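Local coordinates for probable TonB-dependent siderophore receptor PiuA (Acinetobacter baumannii, PDB 5FP1), which probably takes up iron across the outer membrane by binding ferric siderophores, possibly including ferric enterobactin, as a TonB-dependent receptor, at residues Ser43-Ser48 with Val119-Ala124; Ile484-Ala489 with Phe523-Lys528; Ala540-Thr545 with Asp568-Gly573; Ala586-Leu591 with Pro622-Thr627. All coordinates share one frame; numbering follows the deposited sequence.

Contact 1 (Ser43-Ser48 with Val119-Ala124); sequences SVSVIS and VTKGSA
Between Ser45 and Val119 the flat groups are peptide units rather than rings, and each residue both gives and takes a bond. Val119 N to Ser45 O is the shorter at 2.7 Å, nearly along the C=O axis, whereas Ser45 N reaches Val119 O at 2.9 Å with the donor tilted 18° from the carbonyl plane. This is an antiparallel pairing in the plug domain of the receptor: strand 43-47 lies at the border of the mixed plug sheet, beside strand 114-121. One face of the pair carries Ser43, Ser45, Val119 and Lys121; Val44 and Thr120 occupy the other. Between the strands, Val44 CA comes 3.3 Å from Val119 O in a CA-H...O contact.

The polar face illustrates how a buried lysine can be held by its own sheet. With CG anti to the carbonyl carbon (chi1 -60°) and a bend at chi3, the Lys121 chain runs back across the strands until NZ donates to Ser45 OG at 3.0 Å. Its aliphatic portion also packs on Glu571 of the surrounding barrel. Ser43 OG likewise looks to the barrel wall, bonding Glu524. At the Ser43 end, Lys121 N still bonds Ser43 O, but the return bond is replaced by water: a single molecule accepts from Ser43 N at 3.0 Å and donates to Lys121 O at 2.6 Å.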
loop_
_atom_site.group_PDB
_atom_site.type_symbol
_atom_site.label_atom_id
_atom_site.label_comp_id
_atom_site.label_asym_id
_atom_site.label_seq_id
_atom_site.Cartn_x
_atom_site.Cartn_y
_atom_site.Cartn_z
ATOM N N SER A 43 -1.494 -11.360 -13.368
ATOM C CA SER A 43 -2.234 -10.098 -13.357
ATOM C C SER A 43 -1.385 -8.978 -12.808
ATOM O O SER A 43 -0.850 -9.064 -11.695
ATOM C CB SER A 43 -3.489 -10.233 -12.533
ATOM O OG SER A 43 -4.338 -11.238 -13.071
ATOM N N VAL A 44 -1.275 -7.920 -13.588
ATOM C CA VAL A 44 -0.531 -6.713 -13.183
ATOM C C VAL A 44 -1.340 -5.514 -13.646
ATOM O O VAL A 44 -1.792 -5.480 -14.809
ATOM C CB VAL A 44 0.842 -6.641 -13.859
ATOM C CG1 VAL A 44 1.628 -5.410 -13.387
ATOM C CG2 VAL A 44 1.650 -7.890 -13.629
ATOM N N SER A 45 -1.630 -4.595 -12.722
ATOM C CA SER A 45 -2.278 -3.324 -13.058
ATOM C C SER A 45 -1.267 -2.199 -12.864
ATOM O O SER A 45 -0.561 -2.147 -11.849
ATOM C CB SER A 45 -3.461 -3.032 -12.151
ATOM O OG SER A 45 -4.543 -3.920 -12.397
ATOM N N VAL A 46 -1.249 -1.258 -13.786
ATOM C CA VAL A 46 -0.375 -0.087 -13.639
ATOM C C VAL A 46 -1.204 1.172 -13.491
ATOM O O VAL A 46 -2.062 1.476 -14.321
ATOM C CB VAL A 46 0.600 0.034 -14.811
ATOM C CG1 VAL A 46 1.503 1.257 -14.635
ATOM C CG2 VAL A 46 1.441 -1.224 -14.923
ATOM N N ILE A 47 -1.012 1.864 -12.380
ATOM C CA ILE A 47 -1.588 3.179 -12.202
ATOM C C ILE A 47 -0.690 4.151 -12.964
ATOM O O ILE A 47 0.403 4.500 -12.523
ATOM C CB ILE A 47 -1.676 3.579 -10.722
ATOM C CG1 ILE A 47 -2.411 2.515 -9.930
ATOM C CG2 ILE A 47 -2.421 4.893 -10.602
ATOM C CD1 ILE A 47 -2.426 2.775 -8.430
ATOM N N SER A 48 -1.133 4.556 -14.150
ATOM C CA SER A 48 -0.249 5.247 -15.082
ATOM C C SER A 48 0.011 6.709 -14.697
ATOM O O SER A 48 -0.756 7.327 -13.966
ATOM C CB SER A 48 -0.848 5.201 -16.482
ATOM O OG SER A 48 -2.037 5.957 -16.527
ATOM N N VAL A 119 0.862 -2.677 -9.569
ATOM C CA VAL A 119 0.243 -3.612 -8.626
ATOM C C VAL A 119 0.257 -5.027 -9.197
ATOM O O VAL A 119 -0.458 -5.333 -10.171
ATOM C CB VAL A 119 -1.187 -3.203 -8.316
ATOM C CG1 VAL A 119 -1.785 -4.086 -7.236
ATOM C CG2 VAL A 119 -1.246 -1.731 -7.878
ATOM N N THR A 120 1.050 -5.893 -8.582
ATOM C CA THR A 120 1.065 -7.289 -8.936
ATOM C C THR A 120 -0.051 -7.923 -8.153
ATOM O O THR A 120 -0.144 -7.749 -6.928
ATOM C CB THR A 120 2.414 -7.946 -8.607
ATOM O OG1 THR A 120 3.424 -7.349 -9.424
ATOM C CG2 THR A 120 2.370 -9.432 -8.878
ATOM N N LYS A 121 -0.915 -8.662 -8.837
ATOM C CA LYS A 121 -1.995 -9.360 -8.162
ATOM C C LYS A 121 -1.786 -10.863 -8.303
ATOM O O LYS A 121 -1.545 -11.370 -9.409
ATOM C CB LYS A 121 -3.356 -8.919 -8.730
ATOM C CG LYS A 121 -3.642 -7.434 -8.585
ATOM C CD LYS A 121 -5.023 -7.087 -9.140
ATOM C CE LYS A 121 -5.029 -5.776 -9.902
ATOM N NZ LYS A 121 -6.307 -5.542 -10.657
ATOM N N GLY A 122 -1.861 -11.570 -7.176
ATOM C CA GLY A 122 -1.475 -12.964 -7.110
ATOM C C GLY A 122 -0.153 -13.192 -6.391
ATOM O O GLY A 122 0.724 -12.325 -6.357
ATOM N N SER A 123 -0.006 -14.391 -5.857
ATOM C CA SER A 123 1.176 -14.813 -5.120
ATOM C C SER A 123 2.433 -14.569 -5.907
ATOM O O SER A 123 2.517 -14.910 -7.090
ATOM C CB SER A 123 1.041 -16.289 -4.759
ATOM O OG SER A 123 -0.142 -16.493 -3.995
ATOM N N ALA A 124 3.420 -13.936 -5.278
ATOM C CA ALA A 124 4.595 -13.527 -6.037
ATOM C C ALA A 124 5.939 -13.600 -5.345
ATOM O O ALA A 124 6.818 -12.774 -5.619
ATOM C CB ALA A 124 4.351 -12.115 -6.560
HETATM O O HOH W 1 -1.671 -13.328 -11.113
#

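Contact 2 (Ile484-Ala489 with Phe523-Lys528); sequences IYTSYA and FEIGTK. With C8E ((hydroxyethyloxy)tri(ethyloxy)octane), chain C.
Tyr485 lays its ring over Gly526, whose CA stands 3.8 Å from the ring centroid and 25° off the ring normal, a CH-pi contact in which the missing side chain is replaced by an aromatic face. The ring gets there because CG takes the crowded position between backbone N and carbonyl carbon (chi1 70°). Tyr485 OH then donates to the anti lone pair of Glu524 OE2, the one away from OE1, at 2.6 Å, and Lys528 CE comes within 4.0 Å of Tyr485 CE2.

A second shell fixes these partners. Glu524 OE2 also accepts from Ser43 OG of the plug, and OE1 forms a salt bridge with Arg88; Lys528 NZ is held by the carbonyls of Leu37, Thr40 and Lys42. On the reverse of the sheet, Thr486 CG2 meets Phe523 CE1 at 3.5 Å, while the detergent of chain C follows the apolar surface, its C7 lying 3.7 Å from Ile484 CG2 and its C10 3.9 Å from Ile525 CG2. Paired backbone bonds join Tyr485 to Gly526 and Ser487 to Glu524.

An aromatic ring folded over a glycine on the adjacent antiparallel strand is the arrangement known as aromatic rescue of glycine, here within a TonB-dependent transmembrane beta-barrel.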
loop_
_atom_site.group_PDB
_atom_site.type_symbol
_atom_site.label_atom_id
_atom_site.label_comp_id
_atom_site.label_asym_id
_atom_site.label_seq_id
_atom_site.Cartn_x
_atom_site.Cartn_y
_atom_site.Cartn_z
ATOM N N ILE A 484 -3.454 -16.252 -24.134
ATOM C CA ILE A 484 -4.273 -17.044 -23.229
ATOM C C ILE A 484 -3.294 -17.815 -22.391
ATOM O O ILE A 484 -2.322 -18.389 -22.927
ATOM C CB ILE A 484 -5.196 -18.052 -23.959
ATOM C CG1 ILE A 484 -5.989 -17.377 -25.064
ATOM C CG2 ILE A 484 -6.187 -18.655 -22.978
ATOM C CD1 ILE A 484 -6.638 -18.396 -25.998
ATOM N N TYR A 485 -3.495 -17.819 -21.070
ATOM C CA TYR A 485 -2.498 -18.411 -20.206
ATOM C C TYR A 485 -3.073 -19.128 -19.030
ATOM O O TYR A 485 -4.233 -18.915 -18.653
ATOM C CB TYR A 485 -1.486 -17.344 -19.730
ATOM C CG TYR A 485 -2.084 -16.340 -18.760
ATOM C CD1 TYR A 485 -2.076 -16.575 -17.377
ATOM C CD2 TYR A 485 -2.675 -15.178 -19.226
ATOM C CE1 TYR A 485 -2.639 -15.651 -16.479
ATOM C CE2 TYR A 485 -3.225 -14.247 -18.348
ATOM C CZ TYR A 485 -3.201 -14.489 -16.977
ATOM O OH TYR A 485 -3.799 -13.566 -16.151
ATOM N N THR A 486 -2.227 -19.988 -18.473
ATOM C CA THR A 486 -2.441 -20.668 -17.197
ATOM C C THR A 486 -1.164 -20.488 -16.403
ATOM O O THR A 486 -0.075 -20.654 -16.954
ATOM C CB THR A 486 -2.628 -22.193 -17.391
ATOM O OG1 THR A 486 -3.644 -22.437 -18.365
ATOM C CG2 THR A 486 -3.008 -22.857 -16.074
ATOM N N SER A 487 -1.274 -20.207 -15.107
ATOM C CA SER A 487 -0.078 -20.113 -14.285
ATOM C C SER A 487 -0.293 -20.517 -12.850
ATOM O O SER A 487 -1.405 -20.525 -12.337
ATOM C CB SER A 487 0.524 -18.701 -14.359
ATOM O OG SER A 487 -0.312 -17.770 -13.702
ATOM N N TYR A 488 0.807 -20.870 -12.224
ATOM C CA TYR A 488 0.834 -21.249 -10.833
ATOM C C TYR A 488 2.019 -20.565 -10.158
ATOM O O TYR A 488 3.127 -20.558 -10.682
ATOM C CB TYR A 488 0.951 -22.766 -10.709
ATOM C CG TYR A 488 1.029 -23.250 -9.291
ATOM C CD1 TYR A 488 -0.093 -23.309 -8.488
ATOM C CD2 TYR A 488 2.248 -23.599 -8.739
ATOM C CE1 TYR A 488 -0.008 -23.746 -7.170
ATOM C CE2 TYR A 488 2.344 -24.034 -7.432
ATOM C CZ TYR A 488 1.215 -24.102 -6.654
ATOM O OH TYR A 488 1.343 -24.532 -5.340
ATOM N N ALA A 489 1.802 -20.027 -8.968
ATOM C CA ALA A 489 2.886 -19.326 -8.241
ATOM C C ALA A 489 2.677 -19.479 -6.754
ATOM O O ALA A 489 1.522 -19.564 -6.280
ATOM C CB ALA A 489 2.925 -17.850 -8.629
ATOM N N PHE A 523 -3.422 -20.100 -8.342
ATOM C CA PHE A 523 -3.686 -20.737 -9.648
ATOM C C PHE A 523 -4.535 -19.780 -10.479
ATOM O O PHE A 523 -5.585 -19.311 -10.034
ATOM C CB PHE A 523 -4.425 -22.078 -9.489
ATOM C CG PHE A 523 -4.810 -22.686 -10.844
ATOM C CD1 PHE A 523 -3.843 -23.306 -11.629
ATOM C CD2 PHE A 523 -6.089 -22.535 -11.364
ATOM C CE1 PHE A 523 -4.164 -23.842 -12.874
ATOM C CE2 PHE A 523 -6.415 -23.050 -12.615
ATOM C CZ PHE A 523 -5.449 -23.703 -13.368
ATOM N N GLU A 524 -4.091 -19.455 -11.686
ATOM C CA GLU A 524 -4.791 -18.471 -12.502
ATOM C C GLU A 524 -4.842 -18.904 -13.972
ATOM O O GLU A 524 -3.894 -19.491 -14.503
ATOM C CB GLU A 524 -4.083 -17.135 -12.427
ATOM C CG GLU A 524 -4.744 -15.973 -13.154
ATOM C CD GLU A 524 -4.203 -14.620 -12.699
ATOM O OE1 GLU A 524 -4.184 -14.408 -11.467
ATOM O OE2 GLU A 524 -3.804 -13.782 -13.552
ATOM N N ILE A 525 -5.973 -18.605 -14.588
ATOM C CA ILE A 525 -6.123 -18.683 -16.019
ATOM C C ILE A 525 -6.598 -17.340 -16.471
ATOM O O ILE A 525 -7.406 -16.684 -15.805
ATOM C CB ILE A 525 -7.134 -19.773 -16.413
ATOM C CG1 ILE A 525 -8.442 -19.603 -15.676
ATOM C CG2 ILE A 525 -6.576 -21.128 -16.080
ATOM C CD1 ILE A 525 -9.488 -20.600 -16.120
ATOM N N GLY A 526 -6.095 -16.905 -17.612
ATOM C CA GLY A 526 -6.459 -15.613 -18.098
ATOM C C GLY A 526 -6.263 -15.399 -19.582
ATOM O O GLY A 526 -5.710 -16.256 -20.306
ATOM N N THR A 527 -6.709 -14.232 -20.019
ATOM C CA THR A 527 -6.502 -13.811 -21.385
ATOM C C THR A 527 -6.278 -12.304 -21.436
ATOM O O THR A 527 -6.829 -11.534 -20.619
ATOM C CB THR A 527 -7.675 -14.287 -22.294
ATOM O OG1 THR A 527 -7.336 -14.057 -23.677
ATOM C CG2 THR A 527 -8.941 -13.547 -21.952
ATOM N N LYS A 528 -5.428 -11.887 -22.362
ATOM C CA LYS A 528 -5.103 -10.478 -22.567
ATOM C C LYS A 528 -5.067 -10.158 -24.054
ATOM O O LYS A 528 -4.561 -10.957 -24.830
ATOM C CB LYS A 528 -3.733 -10.152 -21.964
ATOM C CG LYS A 528 -3.577 -10.502 -20.471
ATOM C CD LYS A 528 -2.309 -9.894 -19.872
ATOM C CE LYS A 528 -2.078 -10.437 -18.460
ATOM N NZ LYS A 528 -0.837 -9.864 -17.890
HETATM C C1 C8E C . -2.075 -26.078 -18.975
HETATM C C2 C8E C . -1.702 -25.681 -20.387
HETATM C C3 C8E C . -1.680 -24.175 -20.506
HETATM C C4 C8E C . -2.056 -23.718 -21.888
HETATM C C5 C8E C . -2.227 -22.220 -21.972
HETATM C C6 C8E C . -3.376 -21.732 -21.124
HETATM C C7 C8E C . -4.686 -21.787 -21.841
HETATM C C8 C8E C . -5.821 -21.859 -20.831
HETATM O O9 C8E C . -5.970 -23.240 -20.489
HETATM C C10 C8E C . -6.637 -23.478 -19.244
HETATM C C11 C8E C . -8.136 -23.305 -19.415
HETATM O O12 C8E C . -8.408 -22.027 -19.975
HETATM C C13 C8E C . -9.815 -21.851 -20.158
HETATM C C14 C8E C . -10.098 -20.454 -20.693
HETATM O O15 C8E C . -10.135 -20.461 -22.120
HETATM C C16 C8E C . -11.473 -20.401 -22.625
HETATM C C17 C8E C . -11.485 -19.778 -24.011
HETATM O O18 C8E C . -10.536 -18.717 -24.030
#

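Contact 3 (Ala540-Thr545 with Asp568-Gly573); sequences AAIFRT and DGFELG
Phe543 and Gly569 form the tight centre of a beta hairpin in the barrel wall, made by strands 536-555 and 558-575. The Phe543 ring lies across the glycine, with Gly569 CA 3.9 Å from its centroid and 25° off the ring normal; a CG placed between backbone N and carbonyl carbon (chi1 54°) swings the ring across to the neighbouring strand. Two backbone bonds link the same pair, so the ring covers a glycine already held by its main chain. Glu571 comes in at about a right angle to the phenylalanine, with OE2 3.5 Å from Phe543 CZ. Arg88 of the plug serves both, making a cation-pi contact with the ring and a salt bridge with Glu571 OE1.

The other face is more open and lies on the surface of the barrel. Ile542 CD1 leans obliquely against Phe570 CD1 at 3.4 Å, and Ala540 CB touches Leu572 CD1 at 3.8 Å, but Ile542 remains largely exposed. Farther along, Arg544 and Asp568 run side by side, and Lys566 adds a second positive partner to Asp568. The arginine grips side-on: NE meets the syn lone pair of OD1 of Asp568 at 2.6 Å, in the guanidinium plane, while NH2 reaches Asp568 OD2 at 3.2 Å from 30° outside the carboxylate plane.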
loop_
_atom_site.group_PDB
_atom_site.type_symbol
_atom_site.label_atom_id
_atom_site.label_comp_id
_atom_site.label_asym_id
_atom_site.label_seq_id
_atom_site.Cartn_x
_atom_site.Cartn_y
_atom_site.Cartn_z
ATOM N N ALA A 540 -8.480 -10.227 -18.607
ATOM C CA ALA A 540 -9.423 -10.993 -17.812
ATOM C C ALA A 540 -8.675 -12.128 -17.146
ATOM O O ALA A 540 -7.777 -12.719 -17.743
ATOM C CB ALA A 540 -10.531 -11.540 -18.688
ATOM N N ALA A 541 -9.062 -12.454 -15.914
ATOM C CA ALA A 541 -8.435 -13.529 -15.172
ATOM C C ALA A 541 -9.404 -14.136 -14.199
ATOM O O ALA A 541 -10.244 -13.427 -13.605
ATOM C CB ALA A 541 -7.214 -13.007 -14.438
ATOM N N ILE A 542 -9.259 -15.447 -14.011
ATOM C CA ILE A 542 -10.025 -16.218 -13.056
ATOM C C ILE A 542 -8.972 -16.931 -12.240
ATOM O O ILE A 542 -8.001 -17.432 -12.788
ATOM C CB ILE A 542 -10.931 -17.254 -13.771
ATOM C CG1 ILE A 542 -12.062 -16.545 -14.489
ATOM C CG2 ILE A 542 -11.482 -18.275 -12.792
ATOM C CD1 ILE A 542 -13.198 -16.188 -13.565
ATOM N N PHE A 543 -9.148 -16.986 -10.923
ATOM C CA PHE A 543 -8.062 -17.434 -10.062
ATOM C C PHE A 543 -8.556 -17.964 -8.740
ATOM O O PHE A 543 -9.656 -17.641 -8.287
ATOM C CB PHE A 543 -7.068 -16.287 -9.809
ATOM C CG PHE A 543 -7.727 -15.048 -9.274
ATOM C CD1 PHE A 543 -7.947 -14.880 -7.924
ATOM C CD2 PHE A 543 -8.135 -14.060 -10.139
ATOM C CE1 PHE A 543 -8.589 -13.739 -7.460
ATOM C CE2 PHE A 543 -8.783 -12.927 -9.694
ATOM C CZ PHE A 543 -9.001 -12.764 -8.351
ATOM N N ARG A 544 -7.728 -18.783 -8.125
ATOM C CA ARG A 544 -7.796 -19.043 -6.703
ATOM C C ARG A 544 -6.463 -18.633 -6.083
ATOM O O ARG A 544 -5.395 -19.160 -6.442
ATOM C CB ARG A 544 -8.099 -20.490 -6.381
ATOM C CG ARG A 544 -8.057 -20.759 -4.871
ATOM C CD ARG A 544 -8.523 -22.172 -4.539
ATOM N NE ARG A 544 -9.921 -22.305 -4.902
ATOM C CZ ARG A 544 -10.564 -23.455 -5.064
ATOM N NH1 ARG A 544 -9.956 -24.602 -4.868
ATOM N NH2 ARG A 544 -11.819 -23.450 -5.431
ATOM N N THR A 545 -6.543 -17.630 -5.223
ATOM C CA THR A 545 -5.392 -17.122 -4.439
ATOM C C THR A 545 -5.725 -17.450 -3.003
ATOM O O THR A 545 -6.801 -17.071 -2.501
ATOM C CB THR A 545 -5.203 -15.616 -4.657
ATOM O OG1 THR A 545 -4.674 -15.383 -5.980
ATOM C CG2 THR A 545 -4.236 -14.994 -3.595
ATOM N N ASP A 568 -11.606 -17.091 -4.338
ATOM C CA ASP A 568 -11.897 -17.443 -5.728
ATOM C C ASP A 568 -12.435 -16.211 -6.432
ATOM O O ASP A 568 -13.451 -15.623 -6.017
ATOM C CB ASP A 568 -12.950 -18.578 -5.776
ATOM C CG ASP A 568 -12.403 -19.911 -5.280
ATOM O OD1 ASP A 568 -11.208 -20.178 -5.502
ATOM O OD2 ASP A 568 -13.159 -20.680 -4.645
ATOM N N GLY A 569 -11.775 -15.785 -7.476
ATOM C CA GLY A 569 -12.091 -14.498 -8.025
ATOM C C GLY A 569 -11.978 -14.360 -9.513
ATOM O O GLY A 569 -11.458 -15.248 -10.215
ATOM N N PHE A 570 -12.446 -13.209 -9.956
ATOM C CA PHE A 570 -12.439 -12.796 -11.346
ATOM C C PHE A 570 -12.053 -11.328 -11.422
ATOM O O PHE A 570 -12.528 -10.492 -10.632
ATOM C CB PHE A 570 -13.836 -13.010 -11.940
ATOM C CG PHE A 570 -14.020 -12.393 -13.286
ATOM C CD1 PHE A 570 -13.363 -12.897 -14.384
ATOM C CD2 PHE A 570 -14.892 -11.343 -13.463
ATOM C CE1 PHE A 570 -13.560 -12.351 -15.643
ATOM C CE2 PHE A 570 -15.073 -10.773 -14.712
ATOM C CZ PHE A 570 -14.403 -11.278 -15.803
ATOM N N GLU A 571 -11.176 -10.998 -12.359
ATOM C CA GLU A 571 -10.766 -9.619 -12.551
ATOM C C GLU A 571 -10.853 -9.307 -14.041
ATOM O O GLU A 571 -10.487 -10.131 -14.885
ATOM C CB GLU A 571 -9.303 -9.379 -12.070
ATOM C CG GLU A 571 -9.111 -9.324 -10.562
ATOM C CD GLU A 571 -7.671 -9.612 -10.070
ATOM O OE1 GLU A 571 -6.739 -9.852 -10.893
ATOM O OE2 GLU A 571 -7.498 -9.654 -8.837
ATOM N N LEU A 572 -11.255 -8.094 -14.348
ATOM C CA LEU A 572 -11.312 -7.571 -15.718
ATOM C C LEU A 572 -10.746 -6.146 -15.714
ATOM O O LEU A 572 -11.011 -5.369 -14.799
ATOM C CB LEU A 572 -12.766 -7.571 -16.164
ATOM C CG LEU A 572 -13.215 -7.365 -17.596
ATOM C CD1 LEU A 572 -12.881 -8.571 -18.453
ATOM C CD2 LEU A 572 -14.729 -7.174 -17.553
ATOM N N GLY A 573 -9.954 -5.812 -16.727
ATOM C CA GLY A 573 -9.333 -4.502 -16.849
ATOM C C GLY A 573 -9.399 -4.016 -18.291
ATOM O O GLY A 573 -9.341 -4.820 -19.223
#

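Contact 4 (Ala586-Leu591 with Pro622-Thr627); sequences AGYTYL and PKQAAT. With C8E ((hydroxyethyloxy)tri(ethyloxy)octane), chain I.
Tyr588 OH donates to Gln624 OE1 at 2.6 Å, tying together two residues that stand diagonally across the strands. The acceptor lies at the edge of the tyrosine ring while the amide plane is turned 80° from it, so the amide meets the phenol tip almost perpendicular to the ring. Gln624 CG in turn meets Tyr590 CD2 at 3.5 Å. Lys623 O accepts from Leu591 N at 2.7 Å, the donor rising above the carbonyl plane, and sits over one face of the Tyr590 ring, toward its rim. The lysine chain runs alongside that tyrosine, its CG 3.7 Å from Tyr590 OH. Beyond Gln624, the detergent of chain I approaches NE2 with its C8 at 3.5 Å.

Paired backbone bonds join Gly587 to Thr627 and Thr589 to Ala625, as in an antiparallel barrel wall. The reverse face is turned to the plug: Thr627 OG1 bonds Thr66 O, and Pro68 packs against Thr589 and Thr627. Strand 582-597 is flanked by strand 558-575, and strand 624-635 by strand 638-651.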
loop_
_atom_site.group_PDB
_atom_site.type_symbol
_atom_site.label_atom_id
_atom_site.label_comp_id
_atom_site.label_asym_id
_atom_site.label_seq_id
_atom_site.Cartn_x
_atom_site.Cartn_y
_atom_site.Cartn_z
ATOM N N ALA A 586 -10.461 1.318 -16.679
ATOM C CA ALA A 586 -11.573 0.708 -15.995
ATOM C C ALA A 586 -11.216 -0.657 -15.488
ATOM O O ALA A 586 -10.364 -1.351 -16.057
ATOM C CB ALA A 586 -12.784 0.604 -16.900
ATOM N N GLY A 587 -11.896 -1.051 -14.424
ATOM C CA GLY A 587 -11.686 -2.361 -13.833
ATOM C C GLY A 587 -12.875 -2.910 -13.105
ATOM O O GLY A 587 -13.686 -2.171 -12.578
ATOM N N TYR A 588 -12.967 -4.232 -13.042
ATOM C CA TYR A 588 -14.004 -4.878 -12.279
ATOM C C TYR A 588 -13.429 -6.084 -11.572
ATOM O O TYR A 588 -12.527 -6.758 -12.095
ATOM C CB TYR A 588 -15.160 -5.320 -13.199
ATOM C CG TYR A 588 -16.126 -6.223 -12.501
ATOM C CD1 TYR A 588 -17.135 -5.706 -11.707
ATOM C CD2 TYR A 588 -16.014 -7.596 -12.597
ATOM C CE1 TYR A 588 -18.004 -6.534 -11.036
ATOM C CE2 TYR A 588 -16.875 -8.422 -11.922
ATOM C CZ TYR A 588 -17.872 -7.888 -11.160
ATOM O OH TYR A 588 -18.715 -8.724 -10.472
ATOM N N THR A 589 -13.968 -6.412 -10.407
ATOM C CA THR A 589 -13.538 -7.636 -9.738
ATOM C C THR A 589 -14.653 -8.253 -8.929
ATOM O O THR A 589 -15.471 -7.542 -8.343
ATOM C CB THR A 589 -12.261 -7.399 -8.862
ATOM O OG1 THR A 589 -11.741 -8.659 -8.407
ATOM C CG2 THR A 589 -12.546 -6.495 -7.668
ATOM N N TYR A 590 -14.703 -9.579 -8.959
ATOM C CA TYR A 590 -15.571 -10.366 -8.119
ATOM C C TYR A 590 -14.692 -11.261 -7.257
ATOM O O TYR A 590 -13.807 -11.958 -7.759
ATOM C CB TYR A 590 -16.543 -11.206 -8.972
ATOM C CG TYR A 590 -17.578 -11.884 -8.129
ATOM C CD1 TYR A 590 -17.296 -13.053 -7.453
ATOM C CD2 TYR A 590 -18.838 -11.323 -7.967
ATOM C CE1 TYR A 590 -18.241 -13.645 -6.628
ATOM C CE2 TYR A 590 -19.778 -11.907 -7.162
ATOM C CZ TYR A 590 -19.479 -13.071 -6.501
ATOM O OH TYR A 590 -20.443 -13.644 -5.707
ATOM N N LEU A 591 -14.894 -11.211 -5.944
ATOM C CA LEU A 591 -14.021 -11.915 -5.030
ATOM C C LEU A 591 -14.826 -12.701 -4.020
ATOM O O LEU A 591 -15.404 -12.138 -3.082
ATOM C CB LEU A 591 -13.092 -10.930 -4.299
ATOM C CG LEU A 591 -12.184 -10.090 -5.178
ATOM C CD1 LEU A 591 -11.565 -8.942 -4.386
ATOM C CD2 LEU A 591 -11.097 -10.963 -5.754
ATOM N N PRO A 622 -14.128 -6.939 -0.478
ATOM C CA PRO A 622 -15.494 -6.853 -0.965
ATOM C C PRO A 622 -15.793 -7.967 -1.944
ATOM O O PRO A 622 -14.901 -8.409 -2.680
ATOM C CB PRO A 622 -15.513 -5.525 -1.699
ATOM C CG PRO A 622 -14.101 -5.405 -2.249
ATOM C CD PRO A 622 -13.219 -6.051 -1.211
ATOM N N LYS A 623 -17.045 -8.405 -1.980
ATOM C CA LYS A 623 -17.433 -9.432 -2.941
ATOM C C LYS A 623 -17.334 -8.924 -4.380
ATOM O O LYS A 623 -17.039 -9.697 -5.300
ATOM C CB LYS A 623 -18.861 -9.895 -2.665
ATOM C CG LYS A 623 -19.147 -11.300 -3.151
ATOM C CD LYS A 623 -20.356 -11.887 -2.443
ATOM C CE LYS A 623 -20.061 -12.179 -0.985
ATOM N NZ LYS A 623 -21.328 -12.319 -0.213
ATOM N N GLN A 624 -17.636 -7.645 -4.567
ATOM C CA GLN A 624 -17.538 -6.982 -5.877
ATOM C C GLN A 624 -16.966 -5.601 -5.691
ATOM O O GLN A 624 -17.228 -4.959 -4.668
ATOM C CB GLN A 624 -18.916 -6.807 -6.534
ATOM C CG GLN A 624 -19.590 -8.092 -6.934
ATOM C CD GLN A 624 -20.769 -7.824 -7.845
ATOM O OE1 GLN A 624 -20.614 -7.708 -9.057
ATOM N NE2 GLN A 624 -21.950 -7.696 -7.256
ATOM N N ALA A 625 -16.229 -5.138 -6.695
ATOM C CA ALA A 625 -15.785 -3.764 -6.770
ATOM C C ALA A 625 -15.510 -3.360 -8.232
ATOM O O ALA A 625 -15.239 -4.215 -9.077
ATOM C CB ALA A 625 -14.544 -3.576 -5.907
ATOM N N ALA A 626 -15.567 -2.066 -8.526
ATOM C CA ALA A 626 -15.320 -1.589 -9.890
ATOM C C ALA A 626 -14.894 -0.148 -9.891
ATOM O O ALA A 626 -15.293 0.617 -9.012
ATOM C CB ALA A 626 -16.559 -1.766 -10.760
ATOM N N THR A 627 -14.051 0.229 -10.854
ATOM C CA THR A 627 -13.653 1.605 -10.992
ATOM C C THR A 627 -13.660 1.974 -12.467
ATOM O O THR A 627 -13.449 1.131 -13.372
ATOM C CB THR A 627 -12.257 1.926 -10.424
ATOM O OG1 THR A 627 -11.257 1.302 -11.228
ATOM C CG2 THR A 627 -12.090 1.460 -8.935
HETATM C C1 C8E I . -19.149 -2.436 -13.784
HETATM C C2 C8E I . -20.492 -2.883 -13.241
HETATM C C3 C8E I . -20.634 -2.627 -11.743
HETATM C C4 C8E I . -21.201 -3.864 -11.051
HETATM C C5 C8E I . -21.925 -3.535 -9.749
HETATM C C6 C8E I . -23.131 -4.457 -9.603
HETATM C C7 C8E I . -23.757 -4.400 -8.217
HETATM C C8 C8E I . -24.623 -5.634 -7.993
HETATM O O9 C8E I . -24.932 -5.746 -6.608
#

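Contacts 2, 3 and 4 are successive samples of one barrel wall, and contact 1 is the piece of plug sheet it encloses. Strands 518-531 and 536-555 join contact 2 to contact 3, centres 9 Å apart, through Ile525 O and Ile542 N at 2.9 Å; strands 558-575 and 582-597 join contact 3 to contact 4, centres 10 Å apart, through Leu572 O and Tyr588 N at 2.9 Å. Contact 1 meets the wall through Ser43 OG, 2.6 Å from Glu524 OE2, and through Lys121 CD, 3.6 Å from Glu571 OE2. From contact 4 its nearest atoms stay about 6 Å away. Detergent lies against contacts 2 and 4 on the wall's outer side.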